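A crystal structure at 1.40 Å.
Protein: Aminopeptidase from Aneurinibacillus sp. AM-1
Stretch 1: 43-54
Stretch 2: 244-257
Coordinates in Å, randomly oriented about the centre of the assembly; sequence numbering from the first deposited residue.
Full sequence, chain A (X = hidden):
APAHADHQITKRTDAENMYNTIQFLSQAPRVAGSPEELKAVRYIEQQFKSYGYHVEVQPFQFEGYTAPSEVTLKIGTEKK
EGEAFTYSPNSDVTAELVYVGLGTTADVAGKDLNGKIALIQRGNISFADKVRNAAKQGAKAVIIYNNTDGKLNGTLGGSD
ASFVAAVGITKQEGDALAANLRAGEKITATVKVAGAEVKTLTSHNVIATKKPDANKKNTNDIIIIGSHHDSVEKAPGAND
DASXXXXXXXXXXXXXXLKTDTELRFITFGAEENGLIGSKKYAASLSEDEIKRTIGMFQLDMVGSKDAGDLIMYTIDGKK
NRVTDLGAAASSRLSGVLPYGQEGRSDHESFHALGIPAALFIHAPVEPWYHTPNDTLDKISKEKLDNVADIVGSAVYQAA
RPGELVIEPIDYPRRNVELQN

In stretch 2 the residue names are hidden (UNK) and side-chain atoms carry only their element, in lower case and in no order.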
ATOM      1  N   TYR A  43       7.262 -19.967 -13.760  1.00 11.13           N
ATOM      2  CA  TYR A  43       7.051 -20.409 -15.115  1.00 11.01           C
ATOM      3  C   TYR A  43       6.978 -19.228 -16.057  1.00 10.35           C
ATOM      4  O   TYR A  43       7.583 -19.219 -17.172  1.00 11.25           O
ATOM      5  CB  TYR A  43       5.785 -21.271 -15.151  1.00 13.70           C
ATOM      6  CG  TYR A  43       5.445 -21.747 -16.561  1.00 12.39           C
ATOM      7  CD1 TYR A  43       5.988 -22.915 -17.112  1.00 14.02           C
ATOM      8  CD2 TYR A  43       4.547 -20.982 -17.384  1.00 12.66           C
ATOM      9  CE1 TYR A  43       5.646 -23.359 -18.438  1.00 15.39           C
ATOM     10  CE2 TYR A  43       4.216 -21.380 -18.684  1.00 13.32           C
ATOM     11  CZ  TYR A  43       4.707 -22.623 -19.157  1.00 16.36           C
ATOM     12  OH  TYR A  43       4.342 -23.045 -20.421  1.00 17.64           O
ATOM     13  N   ILE A  44       6.109 -18.251 -15.654  1.00 10.48           N
ATOM     14  CA  ILE A  44       5.914 -16.993 -16.431  1.00 11.19           C
ATOM     15  C   ILE A  44       7.245 -16.267 -16.640  1.00 10.90           C
ATOM     16  O   ILE A  44       7.593 -15.938 -17.804  1.00 11.24           O
ATOM     17  CB  ILE A  44       4.810 -16.154 -15.823  1.00 10.28           C
ATOM     18  CG1 ILE A  44       3.508 -16.971 -16.008  1.00 12.46           C
ATOM     19  CG2 ILE A  44       4.708 -14.783 -16.584  1.00 11.78           C
ATOM     20  CD1 ILE A  44       2.395 -16.473 -15.075  1.00 10.71           C
ATOM     21  N   GLU A  45       7.979 -16.142 -15.548  1.00  9.92           N
ATOM     22  CA  GLU A  45       9.297 -15.479 -15.665  1.00 11.59           C
ATOM     23  C   GLU A  45      10.182 -16.218 -16.667  1.00 11.52           C
ATOM     24  O   GLU A  45      10.820 -15.556 -17.554  1.00 12.69           O
ATOM     25  CB  GLU A  45       9.892 -15.544 -14.219  1.00 11.01           C
ATOM     26  CG  GLU A  45      11.401 -15.175 -14.341  1.00 13.24           C
ATOM     27  CD  GLU A  45      12.100 -15.325 -12.983  1.00 16.47           C
ATOM     28  OE1 GLU A  45      11.521 -15.768 -12.017  1.00 14.79           O
ATOM     29  OE2 GLU A  45      13.288 -15.001 -13.045  1.00 20.89           O
ATOM     30  N   GLN A  46      10.238 -17.544 -16.598  1.00 11.82           N
ATOM     31  CA  GLN A  46      11.048 -18.341 -17.539  1.00 15.29           C
ATOM     32  C   GLN A  46      10.640 -18.145 -18.955  1.00 15.11           C
ATOM     33  O   GLN A  46      11.496 -18.034 -19.836  1.00 15.11           O
ATOM     34  CB  GLN A  46      11.023 -19.817 -17.158  1.00 15.70           C
ATOM     35  CG  GLN A  46      11.817 -20.703 -18.169  1.00 21.70           C
ATOM     36  CD  GLN A  46      13.266 -20.290 -18.294  1.00 30.90           C
ATOM     37  OE1 GLN A  46      13.909 -19.772 -17.331  1.00 26.99           O
ATOM     38  NE2 GLN A  46      13.824 -20.571 -19.461  1.00 35.00           N
ATOM     39  N   GLN A  47       9.327 -18.089 -19.191  1.00 11.98           N
ATOM     40  CA  GLN A  47       8.915 -17.925 -20.589  1.00 12.80           C
ATOM     41  C   GLN A  47       9.331 -16.578 -21.127  1.00 12.12           C
ATOM     42  O   GLN A  47       9.901 -16.451 -22.235  1.00 13.19           O
ATOM     43  CB  GLN A  47       7.415 -18.080 -20.815  1.00 11.49           C
ATOM     44  CG  GLN A  47       6.870 -19.420 -20.342  1.00 12.64           C
ATOM     45  CD  GLN A  47       7.770 -20.650 -20.507  1.00 15.05           C
ATOM     46  OE1 GLN A  47       8.175 -21.260 -19.456  1.00 21.16           O
ATOM     47  NE2 GLN A  47       8.109 -20.996 -21.740  1.00 14.62           N
ATOM     48  N   PHE A  48       9.138 -15.513 -20.326  1.00 12.52           N
ATOM     49  CA  PHE A  48       9.554 -14.253 -20.837  1.00 11.76           C
ATOM     50  C   PHE A  48      11.061 -14.218 -21.084  1.00 14.45           C
ATOM     51  O   PHE A  48      11.507 -13.639 -22.050  1.00 13.86           O
ATOM     52  CB  PHE A  48       9.263 -13.122 -19.823  1.00 11.18           C
ATOM     53  CG  PHE A  48       7.793 -12.646 -19.751  1.00  9.25           C
ATOM     54  CD1 PHE A  48       7.083 -12.197 -20.843  1.00  8.82           C
ATOM     55  CD2 PHE A  48       7.152 -12.650 -18.485  1.00  8.68           C
ATOM     56  CE1 PHE A  48       5.784 -11.660 -20.735  1.00  9.37           C
ATOM     57  CE2 PHE A  48       5.869 -12.070 -18.384  1.00 12.12           C
ATOM     58  CZ  PHE A  48       5.209 -11.615 -19.499  1.00  9.38           C
ATOM     59  N   LYS A  49      11.814 -14.818 -20.164  1.00 14.52           N
ATOM     60  CA  LYS A  49      13.277 -14.802 -20.350  1.00 14.26           C
ATOM     61  C   LYS A  49      13.586 -15.555 -21.619  1.00 16.39           C
ATOM     62  O   LYS A  49      14.576 -15.144 -22.333  1.00 19.70           O
ATOM     63  CB  LYS A  49      13.983 -15.445 -19.168  1.00 18.54           C
ATOM     64  CG  LYS A  49      14.135 -14.569 -17.999  1.00 18.58           C
ATOM     65  CD  LYS A  49      14.856 -15.484 -16.909  1.00 22.25           C
ATOM     66  CE  LYS A  49      14.971 -14.894 -15.558  1.00 29.03           C
ATOM     67  NZ  LYS A  49      15.551 -16.056 -14.647  1.00 26.32           N
ATOM     68  N   SER A  50      12.879 -16.626 -21.918  1.00 17.39           N
ATOM     69  CA  SER A  50      13.182 -17.423 -23.134  1.00 17.00           C
ATOM     70  C   SER A  50      12.988 -16.657 -24.434  1.00 18.59           C
ATOM     71  O   SER A  50      13.525 -17.050 -25.500  1.00 20.52           O
ATOM     72  CB  SER A  50      12.436 -18.690 -23.177  1.00 17.06           C
ATOM     73  OG  SER A  50      11.074 -18.503 -23.621  1.00 19.21           O
ATOM     74  N   TYR A  51      12.159 -15.578 -24.409  1.00 15.92           N
ATOM     75  CA  TYR A  51      11.922 -14.756 -25.609  1.00 16.15           C
ATOM     76  C   TYR A  51      12.941 -13.626 -25.673  1.00 17.32           C
ATOM     77  O   TYR A  51      12.871 -12.703 -26.536  1.00 21.18           O
ATOM     78  CB  TYR A  51      10.511 -14.076 -25.561  1.00 16.84           C
ATOM     79  CG  TYR A  51       9.393 -15.010 -25.216  1.00 15.20           C
ATOM     80  CD1 TYR A  51       8.241 -14.538 -24.529  1.00 12.25           C
ATOM     81  CD2 TYR A  51       9.366 -16.304 -25.617  1.00 14.59           C
ATOM     82  CE1 TYR A  51       7.214 -15.442 -24.240  1.00 12.65           C
ATOM     83  CE2 TYR A  51       8.376 -17.189 -25.273  1.00 14.28           C
ATOM     84  CZ  TYR A  51       7.216 -16.702 -24.655  1.00 13.59           C
ATOM     85  OH  TYR A  51       6.161 -17.537 -24.291  1.00 16.05           O
ATOM     86  N   GLY A  52      13.827 -13.576 -24.680  1.00 17.69           N
ATOM     87  CA  GLY A  52      14.851 -12.572 -24.619  1.00 18.87           C
ATOM     88  C   GLY A  52      14.652 -11.389 -23.720  1.00 19.49           C
ATOM     89  O   GLY A  52      15.434 -10.471 -23.707  1.00 21.09           O
ATOM     90  N   TYR A  53      13.590 -11.403 -22.912  1.00 17.91           N
ATOM     91  CA  TYR A  53      13.311 -10.336 -22.008  1.00 17.83           C
ATOM     92  C   TYR A  53      14.105 -10.397 -20.669  1.00 16.03           C
ATOM     93  O   TYR A  53      14.325 -11.469 -20.104  1.00 19.10           O
ATOM     94  CB  TYR A  53      11.800 -10.333 -21.634  1.00 15.66           C
ATOM     95  CG  TYR A  53      10.906  -9.885 -22.801  1.00 16.71           C
ATOM     96  CD1 TYR A  53      10.491  -8.581 -22.906  1.00 18.57           C
ATOM     97  CD2 TYR A  53      10.420 -10.817 -23.726  1.00 15.20           C
ATOM     98  CE1 TYR A  53       9.704  -8.180 -23.955  1.00 17.55           C
ATOM     99  CE2 TYR A  53       9.649 -10.393 -24.816  1.00 15.01           C
ATOM    100  CZ  TYR A  53       9.312  -9.070 -24.949  1.00 18.56           C
ATOM    101  OH  TYR A  53       8.503  -8.626 -25.998  1.00 18.56           O
ATOM    102  N   HIS A  54      14.472  -9.229 -20.241  1.00 18.92           N
ATOM    103  CA  HIS A  54      14.836  -9.034 -18.806  1.00 20.73           C
ATOM    104  C   HIS A  54      13.497  -8.945 -18.001  1.00 17.84           C
ATOM    105  O   HIS A  54      12.531  -8.239 -18.386  1.00 21.86           O
ATOM    106  CB  HIS A  54      15.717  -7.783 -18.660  1.00 22.52           C
ATOM    107  CG  HIS A  54      16.092  -7.476 -17.251  1.00 30.01           C
ATOM    108  ND1 HIS A  54      15.493  -6.463 -16.531  1.00 41.21           N
ATOM    109  CD2 HIS A  54      17.016  -8.036 -16.434  1.00 37.66           C
ATOM    110  CE1 HIS A  54      16.030  -6.417 -15.327  1.00 40.09           C
ATOM    111  NE2 HIS A  54      16.945  -7.371 -15.237  1.00 38.99           N
ATOM    112  N   UNK A 244      -5.541 -15.335 -20.411  1.00 10.33           N
ATOM    113  CA  UNK A 244      -4.922 -14.026 -20.578  1.00 10.52           C
ATOM    114  C   UNK A 244      -3.400 -14.063 -20.399  1.00  9.91           C
ATOM    115  O   UNK A 244      -2.730 -13.341 -21.059  1.00  9.15           O
ATOM    116  N   UNK A 245      -2.935 -14.886 -19.480  1.00  8.42           N
ATOM    117  CA  UNK A 245      -1.464 -15.044 -19.300  1.00  8.46           C
ATOM    118  C   UNK A 245      -0.879 -15.585 -20.606  1.00  8.57           C
ATOM    119  O   UNK A 245       0.178 -15.079 -21.055  1.00  9.33           O
ATOM    120  c   UNK A 245       0.344 -16.334 -18.210  1.00 10.15           C
ATOM    121  c   UNK A 245      -1.582 -15.373 -16.810  1.00  9.80           C
ATOM    122  c   UNK A 245      -1.198 -16.004 -18.183  1.00  9.78           C
ATOM    123  N   UNK A 246      -1.577 -16.572 -21.191  1.00 10.21           N
ATOM    124  CA  UNK A 246      -1.052 -17.142 -22.409  1.00  9.89           C
ATOM    125  C   UNK A 246      -0.972 -16.168 -23.590  1.00  8.09           C
ATOM    126  O   UNK A 246       0.004 -16.128 -24.366  1.00 11.28           O
ATOM    127  c   UNK A 246      -1.954 -18.339 -22.853  1.00 10.72           C
ATOM    128  N   UNK A 247      -2.015 -15.301 -23.699  1.00 10.00           N
ATOM    129  CA  UNK A 247      -1.973 -14.211 -24.754  1.00  9.11           C
ATOM    130  C   UNK A 247      -0.897 -13.169 -24.432  1.00  8.92           C
ATOM    131  O   UNK A 247      -0.194 -12.722 -25.291  1.00 11.17           O
ATOM    132  c   UNK A 247      -3.355 -13.538 -24.910  1.00  9.04           C
ATOM    133  c   UNK A 247      -4.379 -14.647 -25.334  1.00 13.87           C
ATOM    134  c   UNK A 247      -3.327 -12.433 -25.982  1.00 11.41           C
ATOM    135  N   UNK A 248      -0.730 -12.862 -23.150  1.00  8.80           N
ATOM    136  CA  UNK A 248       0.301 -11.909 -22.706  1.00  8.91           C
ATOM    137  C   UNK A 248       1.715 -12.429 -23.107  1.00 10.30           C
ATOM    138  O   UNK A 248       2.456 -11.681 -23.721  1.00  9.79           O
ATOM    139  c   UNK A 248       0.225 -11.652 -21.214  1.00  9.05           C
ATOM    140  c   UNK A 248       1.330 -10.612 -20.765  1.00  9.86           C
ATOM    141  o   UNK A 248      -1.041 -11.044 -20.896  1.00  9.13           O
ATOM    142  N   UNK A 249       1.991 -13.691 -22.798  1.00  9.30           N
ATOM    143  CA  UNK A 249       3.297 -14.311 -23.137  1.00  9.29           C
ATOM    144  C   UNK A 249       3.457 -14.358 -24.638  1.00  9.65           C
ATOM    145  O   UNK A 249       4.499 -14.009 -25.120  1.00 11.62           O
ATOM    146  c   UNK A 249       3.543 -17.241 -20.594  1.00 11.73           C
ATOM    147  c   UNK A 249       5.010 -15.197 -20.706  1.00 13.01           C
ATOM    148  c   UNK A 249       3.364 -15.710 -22.497  1.00 10.48           C
ATOM    149  c   UNK A 249       3.595 -15.773 -21.024  1.00  9.86           C
ATOM    150  N   UNK A 250       2.388 -14.798 -25.321  1.00 10.39           N
ATOM    151  CA  UNK A 250       2.523 -14.987 -26.755  1.00 11.83           C
ATOM    152  C   UNK A 250       2.776 -13.634 -27.444  1.00 12.25           C
ATOM    153  O   UNK A 250       3.562 -13.511 -28.405  1.00 11.94           O
ATOM    154  c   UNK A 250       1.514 -16.029 -28.863  1.00 13.04           C
ATOM    155  o   UNK A 250       2.886 -16.737 -30.621  1.00 14.49           O
ATOM    156  o   UNK A 250       3.572 -17.356 -28.615  1.00 15.58           O
ATOM    157  c   UNK A 250       2.747 -16.787 -29.367  1.00 15.77           C
ATOM    158  c   UNK A 250       1.378 -15.792 -27.306  1.00 10.96           C
ATOM    159  N   UNK A 251       2.066 -12.574 -27.035  1.00 11.13           N
ATOM    160  CA  UNK A 251       2.289 -11.307 -27.656  1.00  9.75           C
ATOM    161  C   UNK A 251       3.692 -10.805 -27.288  1.00  8.89           C
ATOM    162  O   UNK A 251       4.362 -10.119 -28.122  1.00 11.50           O
ATOM    163  c   UNK A 251       1.232 -10.209 -27.271  1.00  9.83           C
ATOM    164  c   UNK A 251      -0.130 -10.619 -27.892  1.00  8.61           C
ATOM    165  c   UNK A 251      -1.126  -9.603 -27.403  1.00 10.73           C
ATOM    166  c   UNK A 251      -0.113 -10.650 -29.415  1.00 11.93           C
ATOM    167  N   UNK A 252       4.178 -11.101 -26.052  1.00  9.45           N
ATOM    168  CA  UNK A 252       5.586 -10.683 -25.795  1.00  9.77           C
ATOM    169  C   UNK A 252       6.541 -11.449 -26.756  1.00 12.07           C
ATOM    170  O   UNK A 252       7.452 -10.829 -27.201  1.00 12.45           O
ATOM    171  c   UNK A 252       5.957 -11.052 -24.373  1.00 10.45           C
ATOM    172  N   UNK A 253       6.305 -12.724 -27.064  1.00 12.18           N
ATOM    173  CA  UNK A 253       7.183 -13.443 -27.981  1.00 13.53           C
ATOM    174  C   UNK A 253       7.057 -12.830 -29.333  1.00 12.45           C
ATOM    175  O   UNK A 253       8.068 -12.537 -30.020  1.00 13.23           O
ATOM    176  c   UNK A 253       7.721 -15.745 -28.847  1.00 12.56           C
ATOM    177  n   UNK A 253       7.565 -16.960 -31.824  1.00 18.42           N
ATOM    178  n   UNK A 253       6.140 -17.110 -30.035  1.00 15.13           N
ATOM    179  c   UNK A 253       7.193 -17.173 -29.034  1.00 14.25           C
ATOM    180  c   UNK A 253       6.724 -14.850 -28.007  1.00 11.05           C
ATOM    181  n   UNK A 253       5.216 -16.790 -32.137  1.00 17.35           N
ATOM    182  c   UNK A 253       6.310 -16.948 -31.337  1.00 16.07           C
ATOM    183  N   UNK A 254       5.829 -12.564 -29.766  1.00 11.76           N
ATOM    184  CA  UNK A 254       5.657 -11.925 -31.114  1.00 11.26           C
ATOM    185  C   UNK A 254       6.391 -10.609 -31.210  1.00 14.27           C
ATOM    186  O   UNK A 254       7.098 -10.359 -32.214  1.00 14.33           O
ATOM    187  c   UNK A 254       4.138 -11.733 -31.423  1.00 11.17           C
ATOM    188  c   UNK A 254       3.543 -13.109 -31.710  1.00 13.63           C
ATOM    189  c   UNK A 254       3.945 -10.803 -32.672  1.00 14.15           C
ATOM    190  N   UNK A 255       6.248  -9.717 -30.203  1.00 12.40           N
ATOM    191  CA  UNK A 255       6.811  -8.399 -30.311  1.00 12.25           C
ATOM    192  C   UNK A 255       8.333  -8.519 -30.213  1.00 12.88           C
ATOM    193  O   UNK A 255       9.040  -7.606 -30.732  1.00 15.17           O
ATOM    194  c   UNK A 255       4.827  -7.297 -29.350  1.00 12.74           C
ATOM    195  c   UNK A 255       6.318  -7.467 -29.198  1.00 12.17           C
ATOM    196  c   UNK A 255       2.701  -6.102 -30.512  1.00 25.42           C
ATOM    197  s   UNK A 255       4.473  -6.295 -30.841  1.00 19.02           S
ATOM    198  N   UNK A 256       8.858  -9.617 -29.711  1.00 13.04           N
ATOM    199  CA  UNK A 256      10.348  -9.733 -29.623  1.00 14.76           C
ATOM    200  C   UNK A 256      10.941  -9.847 -31.033  1.00 15.89           C
ATOM    201  O   UNK A 256      12.168  -9.611 -31.218  1.00 19.87           O
ATOM    202  c   UNK A 256      10.808 -10.898 -28.771  1.00 13.59           C
ATOM    203  o   UNK A 256      10.647 -12.150 -29.398  1.00 16.30           O
ATOM    204  N   UNK A 257      10.137 -10.232 -32.007  1.00 15.62           N
ATOM    205  CA  UNK A 257      10.573 -10.325 -33.416  1.00 14.92           C
ATOM    206  C   UNK A 257      10.527  -9.050 -34.207  1.00 17.20           C
ATOM    207  O   UNK A 257      10.835  -9.066 -35.406  1.00 18.17           O
ATOM    208  c   UNK A 257       9.689 -11.380 -34.124  1.00 16.83           C
ATOM    209  c   UNK A 257       9.430 -12.719 -33.431  1.00 18.37           C
ATOM    210  n   UNK A 257      11.666 -15.496 -31.978  1.00 29.32           N
ATOM    211  c   UNK A 257      10.409 -14.788 -32.427  1.00 26.15           C
ATOM    212  c   UNK A 257      10.707 -13.439 -33.003  1.00 21.23           C
TER
HETATM  213  O   HOH W   1       3.886 -18.060 -25.941  1.00 13.32           O
HETATM  214  O   HOH W   2      12.516 -13.875 -29.647  1.00 39.36           O

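Position 244 has backbone atoms alone and touches nothing on stretch 1, which makes it Gly244. Position 245 carries three carbons, one of them bonded to the other two, and one of the outer pair lies 3.7 Å from CD1 of Ile44. A fork at the first side-chain atom with no heteroatom is Val245, the touching atom being CG1.

Position 246 has a single carbon, out of contact, hence Ala246. Position 247 repeats the three-carbon fork of 245, again without a partner on stretch 1, so it is Val247. At 248 the first carbon bears one oxygen and one carbon, and that outer carbon approaches CZ of Phe48 at 4.2 Å, near the plane of the ring. This is the signature of Thr248, the carbon being CG2. The hydroxyl turns back on its own helix, OG1 donating to O of Gly244 at 2.9 Å.

Position 249 shows four carbons forked at the second. One terminal carbon sits 3.6 Å from the centroid of the Phe48 ring and 9° off the normal, a CH-pi contact over the face; the same methyl is 3.8 Å from CB of Gln47 and 4.2 Å from CG2 of Ile44. The choice between leucine and isoleucine rests on the branch point, and it gives Leu249, the methyl being CD2.

Position 250 has three carbons in a row, the last holding two oxygens. Water 1 links it to stretch 1, donating to one of these oxygens at 2.8 Å and lying 2.9 Å from OH of Tyr51. A carboxylate one methylene longer than aspartate's is Glu250, and the oxygen is OE1. Position 251, four carbons forked at the second, has its CA-to-CB bond pointing away from stretch 1; it is Leu251.

The lone carbon at 252 is 3.7 Å from CE1 of Phe48 and 3.8 Å from CE2 of Tyr53; it defines Ala252. Position 253 has three carbons, a nitrogen, then a carbon with two more nitrogens, a guanidinium, and its CB stands 3.6 Å from the centroid of the Tyr51 ring, 2° off the normal: Arg253. NH2 of Arg253 reaches OE2 of Glu250 at 2.8 Å in a salt bridge.

Position 254, another three-carbon fork, points away and is Val254. At 255 an unbranched chain of two carbons, sulfur and carbon, with CB 4.0 Å from OH of Tyr53, is Met255. Position 256, one carbon and one oxygen, has its CB 3.5 Å from O of Tyr51 and is Ser256. Four carbons ending in nitrogen make 257 Lys257. Water 2 accepts from its NZ at 3.0 Å and donates to OG of Ser256 at 2.6 Å.

The two helices run nearly parallel, at 16° with axes 9.7 Å apart at closest approach, and the contact buries 553 Å². Leu249 and Tyr51 contribute the largest areas. The methyl of Ala252 sits among three rings, and OH of Tyr53 donates to O of Ala252 at 2.7 Å, the one direct hydrogen bond between the stretches. Apolar packing dominates the rest.

Stretch 2 244-257: GVAVTLELARVMSK
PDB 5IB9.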